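Local coordinates for histidine phosphotransfer protein (Medicago truncatula, PDB 4G78), which probably relays phosphoryl groups from cytokinin sensor histidine kinases to response regulators, at residues A[41-46]-A[133-138]; A[48-53]-A[122-127]; A[63-68]-A[73-78]; A[102-107]-A[114-119]. All coordinates share one frame; numbering follows the deposited sequence.

Contact 1 of 4, residues A[41-46]-A[133-138]; sequences DFVIEV and YLFKLQ
Antiparallel packing in the helix bundle of a histidine phosphotransfer protein is well illustrated where Ile44 of helix 41-66 rides over Phe135 of helix 110-145. The two short segments run at 147° to each other with their axes 11.2 Å apart. Ile44 CG1, anti to the carbonyl carbon (chi1 -58°), is the branch laid over the ring; it sits almost above the middle, 3.6 Å from the Phe135 ring centroid and 13° off the normal, a CH-pi contact over the face. The two side chains pass each other in opposite directions, which carries Ile44 CD1 back toward the root of the ring, 4.0 Å from Phe135 CB. Val43 adds an oblique touch from CG1, 4.3 Å from Phe135 CE1, in one of its two conformers, while also packing on Phe28 and Leu31 of helix 26-32. A serine in place of Phe135 would probably leave Ile44 CG1 without a surface to lie on and open a gap between the helices. Beyond this apolar core, in the conformer described, Asp41 forms a salt bridge with Lys142. One turn past the ring, Gln138 stretches out so that, in one conformer, its NE2 lies 4.1 Å from Ile44 CD1.

Contact 2 of 4, residues A[48-53]-A[122-127]; sequences TMFFDD and QEYSLL
Tyr124 and Leu127, one turn apart on helix 110-145, are the two residues of 122-127 that meet 48-53 of helix 41-66 inside the antiparallel four-helix bundle characteristic of the HPt fold. Here the segments lie at 153° with 12.1 Å between axes, and aromatic side chains fill the distance. Tyr124 comes first. Its CG stands anti to the backbone N (chi1 176°), a setting that sends the ring across the interface until its hydroxyl lies against the partner helix, with OH 3.1 Å from Phe51 CA. The ring of Phe51 crosses the tyrosine at a slant, bringing CD1 within 4.1 Å of Tyr124 CZ. On its rim Tyr124 receives Phe50: CE2 of that ring lies near the tyrosine plane, 4.1 Å from Tyr124 CE1. Both phenylalanines have a second deposited conformer, so these distances hold for one of the two. The buried phenol is satisfied by a hydrogen bond to Glu55 OE2, one turn beyond Phe51, and the ring also packs on Ser54 and Leu58. A phenylalanine in place of Tyr124 has no hydroxyl and would probably leave the Glu55 carboxylate without this partner and the contact with Phe51 CA and CB lost. Farther along, Leu127 points toward helix 41-66 and also packs on Leu24, Ala91 and Val94. Phe50, which reaches Gln82 and Ser86 of helix 72-89 as well, crosses it at about a right angle, and Leu127 CD2 ends 4.1 Å from Phe50 CE2.

Contact 3 of 4, residues A[63-68]-A[73-78]; sequences RALEQV and KQIDAH
Ile75 drives a single methyl, CD1, against Ala64 and Leu65 of helix 41-66. Against Leu65 the fit is ordinary: the two chains cross at about a right angle, and Leu65 CD2 lies 3.9 Å from Ile75 CD1 and 4.0 Å from Ile75 CG1. Ala64 CB is modelled 3.2 Å from Ile75 CD1, tighter than usual for two carbons; since Ile75 has two conformers, that closeness is doubtful, although the small alanine is consistent with the close approach here, Ala64 CA and Ile75 CA being 7.0 Å apart. In this conformer Ile75 CG1 is anti to the carbonyl carbon (chi1 -55°), which aims the longer branch at the partner helix. In the next shell, Met61, Phe101 and Cys105 pack on Ile75, and Leu110, Cys113 and Leu117 on Leu65. Farther out, polar bonds link residues within 63-68. In the conformer described, Arg63 forms a side-on salt bridge with Glu66, NE to OE1 at 2.6 Å and NH1 to OE2 at 3.0 Å; both oxygens lie in the guanidinium plane but are met from above the carboxylate plane. Gln67 folds back to donate NE2 to Arg63 O at 2.9 Å, approaching the face of that carbonyl opposite to the one used by Glu66 N. The whole is an antiparallel helical hairpin, two helices of the HPt bundle joined by a short loop and pinned close to their turn.

Contact 4 of 4, residues A[102-107]-A[114-119]; sequences RNFCEA and VRCLQQ
Phe104 and Cys116 mark the nearest approach of the two backbones, their CA atoms 8.9 Å apart where the chain, having left short helix 101-106, runs back along helix 110-145. Both side chains leave the backbone facing the other segment, and the main meeting is between thiol and ring. Cys116 SG lies 3.5 Å from Phe104 CD2 and 3.7 Å from Phe104 CE2, so the sulfur touches one flank of the ring and not its middle. Its distance to the ring centroid is 4.6 Å, 69° off the normal, which makes this an oblique sulfur-aromatic contact. The setting of Cys116, with SG anti to the carbonyl carbon (chi1 -64°), directs the sulfur at this flank. Arg115, one residue earlier, brings its NH2 obliquely toward the CE1-CZ end of the ring, 4.2 Å from Phe104 CE1. The buried sulfur and the exposed guanidinium thus meet different parts of the rim from the same side of the ring plane, and Phe104 packs besides on Asn109 and Cys113. Such packing of a short helix onto the start of a long one belongs to the end of the HPt bundle where a short turn joins helices 101-106 and 110-145.

How the contacts relate
Contacts 1 and 2 use the same pair of helices, 41-66 and 110-145, their centres about 13 Å apart. Each helix then takes a new partner: 41-66 turns back on 72-89 in contact 3, and 110-145 meets 101-106 in contact 4. These last two lie about 10 Å apart, centre to centre, on the other side of the chain's centre from contact 1, and touch directly: in the conformer described, Asp76 OD2 forms a salt bridge with Arg102 NH2 at 3.0 Å, and Leu65 CD1 meets Leu117 CD2 at 3.8 Å. Arg102 also packs on His80, the predicted phosphorylation site, unmodified here, which follows 73-78 on the same helix.

Contact 1 of 4, residues A[41-46]-A[133-138]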
# COMPACT_ATOMS: atom_id res chain seq x y z
N ASP A 41 -0.79 -12.10 11.89
CA ASP A 41 -1.88 -11.15 11.93
C ASP A 41 -1.35 -9.79 12.32
O ASP A 41 -2.04 -8.95 11.95
CB ASP A 41 -2.97 -11.67 12.82
CG ASP A 41 -3.65 -12.92 12.44
OD1 ASP A 41 -3.79 -13.29 11.27
OD2 ASP A 41 -4.24 -13.59 13.35
N PHE A 42 -0.05 -9.73 12.79
CA PHE A 42 0.37 -8.38 13.07
C PHE A 42 0.38 -7.56 11.79
O PHE A 42 -0.08 -6.43 11.74
CB PHE A 42 1.79 -8.43 13.76
CG PHE A 42 2.50 -7.13 13.74
CD1 PHE A 42 2.07 -6.03 14.48
CD2 PHE A 42 3.62 -6.98 12.96
CE1 PHE A 42 2.84 -4.87 14.47
CE2 PHE A 42 4.34 -5.81 12.97
CZ PHE A 42 3.96 -4.77 13.72
N VAL A 43 0.94 -8.14 10.72
CA VAL A 43 1.00 -7.39 9.45
C VAL A 43 -0.38 -7.09 8.93
O VAL A 43 -0.60 -6.01 8.37
CB VAL A 43 1.98 -8.07 8.44
CG1 VAL A 43 1.54 -9.45 7.95
CG2 VAL A 43 2.30 -7.17 7.23
N ILE A 44 -1.34 -8.01 9.09
CA ILE A 44 -2.71 -7.77 8.66
C ILE A 44 -3.30 -6.61 9.45
O ILE A 44 -3.98 -5.76 8.87
CB ILE A 44 -3.60 -9.04 8.72
CG1 ILE A 44 -3.00 -10.14 7.83
CG2 ILE A 44 -5.04 -8.72 8.39
CD1 ILE A 44 -3.69 -11.48 7.89
N GLU A 45 -3.06 -6.58 10.77
CA GLU A 45 -3.57 -5.50 11.62
C GLU A 45 -3.02 -4.14 11.12
O GLU A 45 -3.75 -3.15 11.03
CB GLU A 45 -3.34 -5.70 13.08
CG GLU A 45 -4.03 -6.93 13.64
CD GLU A 45 -5.55 -7.10 13.45
OE1 GLU A 45 -6.23 -6.41 14.25
OE2 GLU A 45 -5.96 -7.86 12.57
N VAL A 46 -1.71 -4.11 10.92
CA VAL A 46 -1.05 -2.88 10.43
C VAL A 46 -1.65 -2.47 9.08
O VAL A 46 -1.96 -1.28 8.88
CB VAL A 46 0.44 -3.08 10.33
CG1 VAL A 46 1.11 -1.96 9.55
CG2 VAL A 46 1.09 -3.20 11.71
N TYR A 133 -5.00 -10.81 -1.40
CA TYR A 133 -4.76 -12.21 -1.85
C TYR A 133 -3.72 -12.89 -1.00
O TYR A 133 -3.90 -14.05 -0.58
CB TYR A 133 -4.41 -12.17 -3.33
CG TYR A 133 -4.24 -13.55 -3.92
CD1 TYR A 133 -5.27 -14.51 -3.83
CD2 TYR A 133 -3.11 -13.93 -4.61
CE1 TYR A 133 -5.10 -15.77 -4.38
CE2 TYR A 133 -3.00 -15.18 -5.18
CZ TYR A 133 -4.02 -16.11 -5.05
OH TYR A 133 -3.85 -17.34 -5.63
N LEU A 134 -2.63 -12.19 -0.68
CA LEU A 134 -1.59 -12.71 0.21
C LEU A 134 -2.26 -13.17 1.52
O LEU A 134 -2.01 -14.28 2.02
CB LEU A 134 -0.52 -11.60 0.31
CG LEU A 134 0.79 -12.03 0.98
CD1 LEU A 134 1.40 -13.21 0.47
CD2 LEU A 134 1.68 -10.83 0.97
N PHE A 135 -3.06 -12.29 2.10
CA PHE A 135 -3.66 -12.56 3.38
C PHE A 135 -4.68 -13.69 3.31
O PHE A 135 -4.80 -14.50 4.24
CB PHE A 135 -4.30 -11.29 3.94
CG PHE A 135 -3.32 -10.14 4.15
CD1 PHE A 135 -1.97 -10.34 4.36
CD2 PHE A 135 -3.83 -8.84 4.16
CE1 PHE A 135 -1.10 -9.28 4.62
CE2 PHE A 135 -2.95 -7.76 4.41
CZ PHE A 135 -1.61 -8.01 4.62
N LYS A 136 -5.41 -13.79 2.17
CA LYS A 136 -6.35 -14.91 1.98
C LYS A 136 -5.61 -16.22 2.06
O LYS A 136 -6.04 -17.16 2.74
CB LYS A 136 -7.04 -14.75 0.59
CG LYS A 136 -8.02 -15.93 0.25
CD LYS A 136 -8.57 -15.75 -1.18
CE LYS A 136 -9.66 -16.67 -1.55
NZ LYS A 136 -9.25 -18.03 -1.82
N LEU A 137 -4.49 -16.32 1.35
CA LEU A 137 -3.73 -17.56 1.34
C LEU A 137 -3.19 -17.86 2.75
O LEU A 137 -3.22 -19.01 3.20
CB LEU A 137 -2.57 -17.44 0.36
CG LEU A 137 -3.00 -17.30 -1.13
CD1 LEU A 137 -1.81 -16.84 -1.96
CD2 LEU A 137 -3.58 -18.62 -1.64
N GLN A 138 -2.67 -16.85 3.44
CA GLN A 138 -2.15 -17.06 4.79
C GLN A 138 -3.23 -17.59 5.70
O GLN A 138 -2.99 -18.50 6.53
CB GLN A 138 -1.67 -15.76 5.43
CG GLN A 138 -0.39 -15.35 4.81
CD GLN A 138 0.21 -14.07 5.31
OE1 GLN A 138 1.38 -13.76 5.00
NE2 GLN A 138 -0.53 -13.26 5.98

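Contact 2 of 4, residues A[48-53]-A[122-127]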
# COMPACT_ATOMS: atom_id res chain seq x y z
N THR A 48 -4.52 -3.11 7.75
CA THR A 48 -5.90 -2.62 7.81
C THR A 48 -5.88 -1.14 8.26
O THR A 48 -6.64 -0.33 7.73
CB THR A 48 -6.69 -3.52 8.75
OG1 THR A 48 -6.76 -4.79 8.25
CG2 THR A 48 -8.07 -2.90 9.01
N MET A 49 -5.05 -0.81 9.20
CA MET A 49 -4.91 0.60 9.65
C MET A 49 -4.48 1.48 8.48
O MET A 49 -4.99 2.57 8.29
CB MET A 49 -3.95 0.67 10.82
CG MET A 49 -4.49 0.05 12.08
SD MET A 49 -3.17 -0.05 13.34
CE MET A 49 -4.11 -0.82 14.65
N PHE A 50 -3.47 1.02 7.74
CA PHE A 50 -2.96 1.73 6.58
C PHE A 50 -4.02 1.89 5.51
O PHE A 50 -4.15 2.98 4.93
CB PHE A 50 -1.73 0.97 6.05
CG PHE A 50 -1.28 1.47 4.70
CD1 PHE A 50 -0.58 2.62 4.56
CD2 PHE A 50 -1.56 0.73 3.57
CE1 PHE A 50 -0.16 3.08 3.35
CE2 PHE A 50 -1.16 1.15 2.32
CZ PHE A 50 -0.42 2.37 2.24
N PHE A 51 -4.79 0.86 5.22
CA PHE A 51 -5.82 0.95 4.18
C PHE A 51 -6.87 1.99 4.59
O PHE A 51 -7.30 2.81 3.76
CB PHE A 51 -6.52 -0.40 3.96
CG PHE A 51 -5.68 -1.52 3.39
CD1 PHE A 51 -4.59 -1.31 2.58
CD2 PHE A 51 -6.03 -2.83 3.73
CE1 PHE A 51 -3.85 -2.38 2.11
CE2 PHE A 51 -5.29 -3.90 3.21
CZ PHE A 51 -4.25 -3.67 2.43
N ASP A 52 -7.29 1.96 5.85
CA ASP A 52 -8.33 2.88 6.26
C ASP A 52 -7.84 4.34 6.15
O ASP A 52 -8.54 5.21 5.61
CB ASP A 52 -8.75 2.51 7.68
CG ASP A 52 -9.60 1.26 7.79
OD1 ASP A 52 -10.04 0.67 6.74
OD2 ASP A 52 -9.73 0.79 8.94
N ASP A 53 -6.61 4.61 6.60
CA ASP A 53 -6.06 5.96 6.49
C ASP A 53 -5.88 6.38 5.05
O ASP A 53 -6.16 7.51 4.66
CB ASP A 53 -4.75 6.09 7.25
CG ASP A 53 -4.97 6.09 8.82
OD1 ASP A 53 -6.11 6.15 9.30
OD2 ASP A 53 -3.94 6.01 9.46
N GLN A 122 -4.51 4.13 -8.78
CA GLN A 122 -4.23 2.86 -9.50
C GLN A 122 -3.29 1.98 -8.65
O GLN A 122 -3.52 0.79 -8.46
CB GLN A 122 -3.60 3.08 -10.87
CG GLN A 122 -3.23 1.82 -11.69
CD GLN A 122 -3.32 1.92 -13.21
OE1 GLN A 122 -3.59 0.84 -13.71
NE2 GLN A 122 -3.09 3.13 -13.66
N GLU A 123 -2.21 2.58 -8.24
CA GLU A 123 -1.20 1.87 -7.48
C GLU A 123 -1.73 1.40 -6.15
O GLU A 123 -1.41 0.28 -5.69
CB GLU A 123 0.05 2.70 -7.34
CG GLU A 123 0.81 2.82 -8.65
CD GLU A 123 1.41 1.54 -9.14
OE1 GLU A 123 1.72 0.67 -8.33
OE2 GLU A 123 1.52 1.36 -10.38
N TYR A 124 -2.55 2.21 -5.48
CA TYR A 124 -3.13 1.82 -4.21
C TYR A 124 -4.03 0.61 -4.41
O TYR A 124 -3.97 -0.36 -3.64
CB TYR A 124 -3.89 2.99 -3.58
CG TYR A 124 -4.57 2.55 -2.33
CD1 TYR A 124 -3.86 2.33 -1.15
CD2 TYR A 124 -5.91 2.28 -2.34
CE1 TYR A 124 -4.49 1.83 -0.01
CE2 TYR A 124 -6.54 1.73 -1.21
CZ TYR A 124 -5.82 1.54 -0.04
OH TYR A 124 -6.39 1.03 1.11
N SER A 125 -4.89 0.65 -5.42
CA SER A 125 -5.77 -0.47 -5.65
C SER A 125 -5.00 -1.75 -5.99
O SER A 125 -5.36 -2.83 -5.48
CB SER A 125 -6.77 -0.10 -6.75
OG SER A 125 -7.57 -1.22 -7.06
N LEU A 126 -3.97 -1.64 -6.79
CA LEU A 126 -3.14 -2.82 -7.13
C LEU A 126 -2.55 -3.39 -5.89
O LEU A 126 -2.51 -4.63 -5.67
CB LEU A 126 -2.05 -2.45 -8.13
CG LEU A 126 -2.50 -2.17 -9.56
CD1 LEU A 126 -1.43 -1.51 -10.35
CD2 LEU A 126 -2.93 -3.55 -10.21
N LEU A 127 -2.00 -2.52 -5.03
CA LEU A 127 -1.37 -2.99 -3.80
C LEU A 127 -2.39 -3.69 -2.91
O LEU A 127 -2.15 -4.78 -2.39
CB LEU A 127 -0.75 -1.82 -3.08
CG LEU A 127 -0.20 -2.18 -1.71
CD1 LEU A 127 1.03 -3.07 -1.80
CD2 LEU A 127 0.04 -0.96 -0.94

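Contact 3 of 4, residues A[63-68]-A[73-78]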
# COMPACT_ATOMS: atom_id res chain seq x y z
N ARG A 63 -11.30 15.20 -3.68
CA ARG A 63 -12.15 16.34 -3.47
C ARG A 63 -11.39 17.63 -3.56
O ARG A 63 -11.87 18.61 -4.16
CB ARG A 63 -12.89 16.22 -2.13
CG ARG A 63 -13.82 15.06 -2.02
CD ARG A 63 -14.97 15.07 -2.98
NE ARG A 63 -14.66 14.58 -4.29
CZ ARG A 63 -14.23 13.37 -4.61
NH1 ARG A 63 -13.87 13.09 -5.85
NH2 ARG A 63 -14.15 12.42 -3.67
N ALA A 64 -10.19 17.67 -3.03
CA ALA A 64 -9.39 18.87 -3.11
C ALA A 64 -9.14 19.30 -4.50
O ALA A 64 -9.12 20.52 -4.83
CB ALA A 64 -8.05 18.72 -2.35
N LEU A 65 -8.83 18.36 -5.43
CA LEU A 65 -8.53 18.68 -6.80
C LEU A 65 -9.73 19.21 -7.56
O LEU A 65 -9.54 19.83 -8.63
CB LEU A 65 -7.96 17.50 -7.56
CG LEU A 65 -6.54 17.24 -7.18
CD1 LEU A 65 -6.08 16.09 -8.15
CD2 LEU A 65 -5.62 18.37 -7.45
N GLU A 66 -10.93 18.98 -7.08
CA GLU A 66 -12.18 19.46 -7.68
C GLU A 66 -12.59 20.80 -7.24
O GLU A 66 -13.54 21.36 -7.80
CB GLU A 66 -13.39 18.53 -7.31
CG GLU A 66 -13.23 17.17 -7.77
CD GLU A 66 -14.20 16.18 -7.27
OE1 GLU A 66 -14.91 16.28 -6.18
OE2 GLU A 66 -14.30 15.16 -7.97
N GLN A 67 -11.98 21.34 -6.21
CA GLN A 67 -12.32 22.66 -5.69
C GLN A 67 -11.83 23.72 -6.66
O GLN A 67 -10.81 23.53 -7.35
CB GLN A 67 -11.71 22.91 -4.30
CG GLN A 67 -12.11 21.91 -3.25
CD GLN A 67 -13.59 21.67 -3.15
OE1 GLN A 67 -14.38 22.64 -2.96
NE2 GLN A 67 -14.03 20.35 -3.35
N VAL A 68 -12.51 24.84 -6.69
CA VAL A 68 -12.06 26.00 -7.47
C VAL A 68 -12.00 27.15 -6.52
O VAL A 68 -13.02 27.55 -6.01
CB VAL A 68 -13.01 26.30 -8.62
CG1 VAL A 68 -12.41 27.47 -9.42
CG2 VAL A 68 -13.25 25.05 -9.44
N LYS A 73 -1.17 23.67 -1.84
CA LYS A 73 -0.40 23.42 -0.62
C LYS A 73 -1.00 22.27 0.15
O LYS A 73 -0.31 21.41 0.61
CB LYS A 73 -0.34 24.69 0.28
CG LYS A 73 0.51 25.78 -0.34
CD LYS A 73 0.47 27.07 0.40
CE LYS A 73 1.46 28.08 -0.20
NZ LYS A 73 0.87 29.41 -0.38
N GLN A 74 -2.33 22.20 0.20
CA GLN A 74 -2.98 21.05 0.78
C GLN A 74 -2.75 19.75 -0.00
O GLN A 74 -2.60 18.70 0.59
CB GLN A 74 -4.48 21.30 0.99
CG GLN A 74 -4.83 21.94 2.28
CD GLN A 74 -4.33 21.11 3.47
OE1 GLN A 74 -3.24 21.29 3.91
NE2 GLN A 74 -5.15 20.21 3.96
N ILE A 75 -2.81 19.81 -1.30
CA ILE A 75 -2.50 18.62 -2.09
C ILE A 75 -1.13 18.08 -1.79
O ILE A 75 -0.91 16.90 -1.54
CB ILE A 75 -2.61 18.89 -3.60
CG1 ILE A 75 -4.02 19.47 -3.95
CG2 ILE A 75 -2.32 17.59 -4.29
CD1 ILE A 75 -5.10 18.50 -3.59
N ASP A 76 -0.17 19.01 -1.74
CA ASP A 76 1.18 18.62 -1.42
C ASP A 76 1.30 18.05 0.00
O ASP A 76 1.96 17.01 0.19
CB ASP A 76 2.12 19.79 -1.73
CG ASP A 76 3.58 19.37 -1.75
OD1 ASP A 76 4.11 18.70 -2.52
OD2 ASP A 76 4.04 19.66 -0.72
N ALA A 77 0.58 18.60 0.95
CA ALA A 77 0.61 18.07 2.33
C ALA A 77 0.02 16.65 2.34
O ALA A 77 0.54 15.78 3.06
CB ALA A 77 -0.12 18.99 3.23
N HIS A 78 -1.07 16.44 1.66
CA HIS A 78 -1.68 15.11 1.61
C HIS A 78 -0.70 14.10 0.99
O HIS A 78 -0.56 12.99 1.45
CB HIS A 78 -3.00 15.09 0.83
CG HIS A 78 -4.15 15.73 1.44
ND1 HIS A 78 -4.57 15.49 2.73
CD2 HIS A 78 -5.10 16.58 0.86
CE1 HIS A 78 -5.68 16.24 2.95
NE2 HIS A 78 -6.00 16.94 1.82

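Contact 4 of 4, residues A[102-107]-A[114-119]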
# COMPACT_ATOMS: atom_id res chain seq x y z
N ARG A 102 4.93 16.89 -5.57
CA ARG A 102 5.44 18.18 -5.06
C ARG A 102 5.76 19.10 -6.22
O ARG A 102 5.42 20.28 -6.18
CB ARG A 102 6.67 17.90 -4.19
CG ARG A 102 7.14 19.07 -3.34
CD ARG A 102 7.86 18.55 -2.10
NE ARG A 102 7.16 18.88 -0.88
CZ ARG A 102 6.76 18.03 0.06
NH1 ARG A 102 6.98 16.73 -0.05
NH2 ARG A 102 6.13 18.49 1.14
N ASN A 103 6.43 18.49 -7.15
CA ASN A 103 6.81 19.37 -8.29
C ASN A 103 5.58 20.05 -8.86
O ASN A 103 5.61 21.25 -9.18
CB ASN A 103 7.51 18.43 -9.28
CG ASN A 103 8.14 19.07 -10.50
OD1 ASN A 103 7.83 20.19 -10.92
ND2 ASN A 103 9.08 18.36 -11.11
N PHE A 104 4.49 19.43 -9.16
CA PHE A 104 3.29 20.01 -9.73
C PHE A 104 2.56 20.94 -8.77
O PHE A 104 1.99 21.90 -9.24
CB PHE A 104 2.45 18.88 -10.14
CG PHE A 104 3.01 18.10 -11.32
CD1 PHE A 104 3.25 18.70 -12.52
CD2 PHE A 104 3.27 16.75 -11.15
CE1 PHE A 104 3.68 17.99 -13.65
CE2 PHE A 104 3.66 16.04 -12.26
CZ PHE A 104 3.93 16.63 -13.48
N CYS A 105 2.60 20.60 -7.50
CA CYS A 105 1.97 21.46 -6.52
C CYS A 105 2.71 22.79 -6.47
O CYS A 105 2.08 23.86 -6.45
CB CYS A 105 1.95 20.81 -5.13
SG CYS A 105 0.82 19.46 -5.03
N GLU A 106 4.05 22.79 -6.41
CA GLU A 106 4.74 24.08 -6.33
C GLU A 106 4.51 24.90 -7.55
O GLU A 106 4.56 26.12 -7.38
CB GLU A 106 6.19 23.87 -6.00
CG GLU A 106 6.40 23.08 -4.72
CD GLU A 106 7.18 23.79 -3.66
OE1 GLU A 106 6.65 24.78 -3.11
OE2 GLU A 106 8.30 23.34 -3.35
N ALA A 107 4.28 24.28 -8.69
CA ALA A 107 3.96 25.01 -9.93
C ALA A 107 2.46 25.38 -10.09
O ALA A 107 2.22 25.92 -11.20
CB ALA A 107 4.31 24.24 -11.21
N VAL A 114 -3.58 15.91 -11.42
CA VAL A 114 -4.61 14.92 -11.77
C VAL A 114 -3.94 13.67 -12.17
O VAL A 114 -4.34 12.57 -11.78
CB VAL A 114 -5.50 15.53 -12.87
CG1 VAL A 114 -6.24 14.42 -13.56
CG2 VAL A 114 -6.36 16.66 -12.25
N ARG A 115 -2.90 13.77 -13.05
CA ARG A 115 -2.19 12.53 -13.49
C ARG A 115 -1.64 11.81 -12.30
O ARG A 115 -1.65 10.56 -12.24
CB ARG A 115 -1.08 12.96 -14.47
CG ARG A 115 -1.66 13.45 -15.83
CD ARG A 115 -0.51 13.46 -16.84
NE ARG A 115 0.39 14.55 -16.70
CZ ARG A 115 0.30 15.78 -17.11
NH1 ARG A 115 -0.76 16.21 -17.80
NH2 ARG A 115 1.28 16.66 -16.86
N CYS A 116 -0.95 12.53 -11.40
CA CYS A 116 -0.37 11.94 -10.23
C CYS A 116 -1.42 11.22 -9.39
O CYS A 116 -1.22 10.11 -8.88
CB CYS A 116 0.37 12.96 -9.34
SG CYS A 116 1.79 13.70 -10.12
N LEU A 117 -2.58 11.84 -9.19
CA LEU A 117 -3.66 11.21 -8.42
C LEU A 117 -4.22 9.95 -9.08
O LEU A 117 -4.47 8.94 -8.40
CB LEU A 117 -4.77 12.20 -8.10
CG LEU A 117 -5.91 11.61 -7.21
CD1 LEU A 117 -5.33 11.06 -5.88
CD2 LEU A 117 -7.04 12.58 -7.16
N GLN A 118 -4.32 9.99 -10.41
CA GLN A 118 -4.77 8.80 -11.10
C GLN A 118 -3.75 7.63 -10.90
O GLN A 118 -4.20 6.52 -10.62
CB GLN A 118 -4.97 9.05 -12.59
CG GLN A 118 -6.09 9.97 -12.99
CD GLN A 118 -6.02 10.61 -14.36
OE1 GLN A 118 -5.00 10.69 -15.04
NE2 GLN A 118 -7.21 11.09 -14.69
N GLN A 119 -2.51 7.95 -10.97
CA GLN A 119 -1.50 6.91 -10.75
C GLN A 119 -1.57 6.41 -9.32
O GLN A 119 -1.38 5.22 -9.07
CB GLN A 119 -0.14 7.45 -11.07
CG GLN A 119 0.14 7.61 -12.52
CD GLN A 119 -0.09 6.22 -13.20
OE1 GLN A 119 0.59 5.23 -12.86
NE2 GLN A 119 -1.13 6.19 -14.09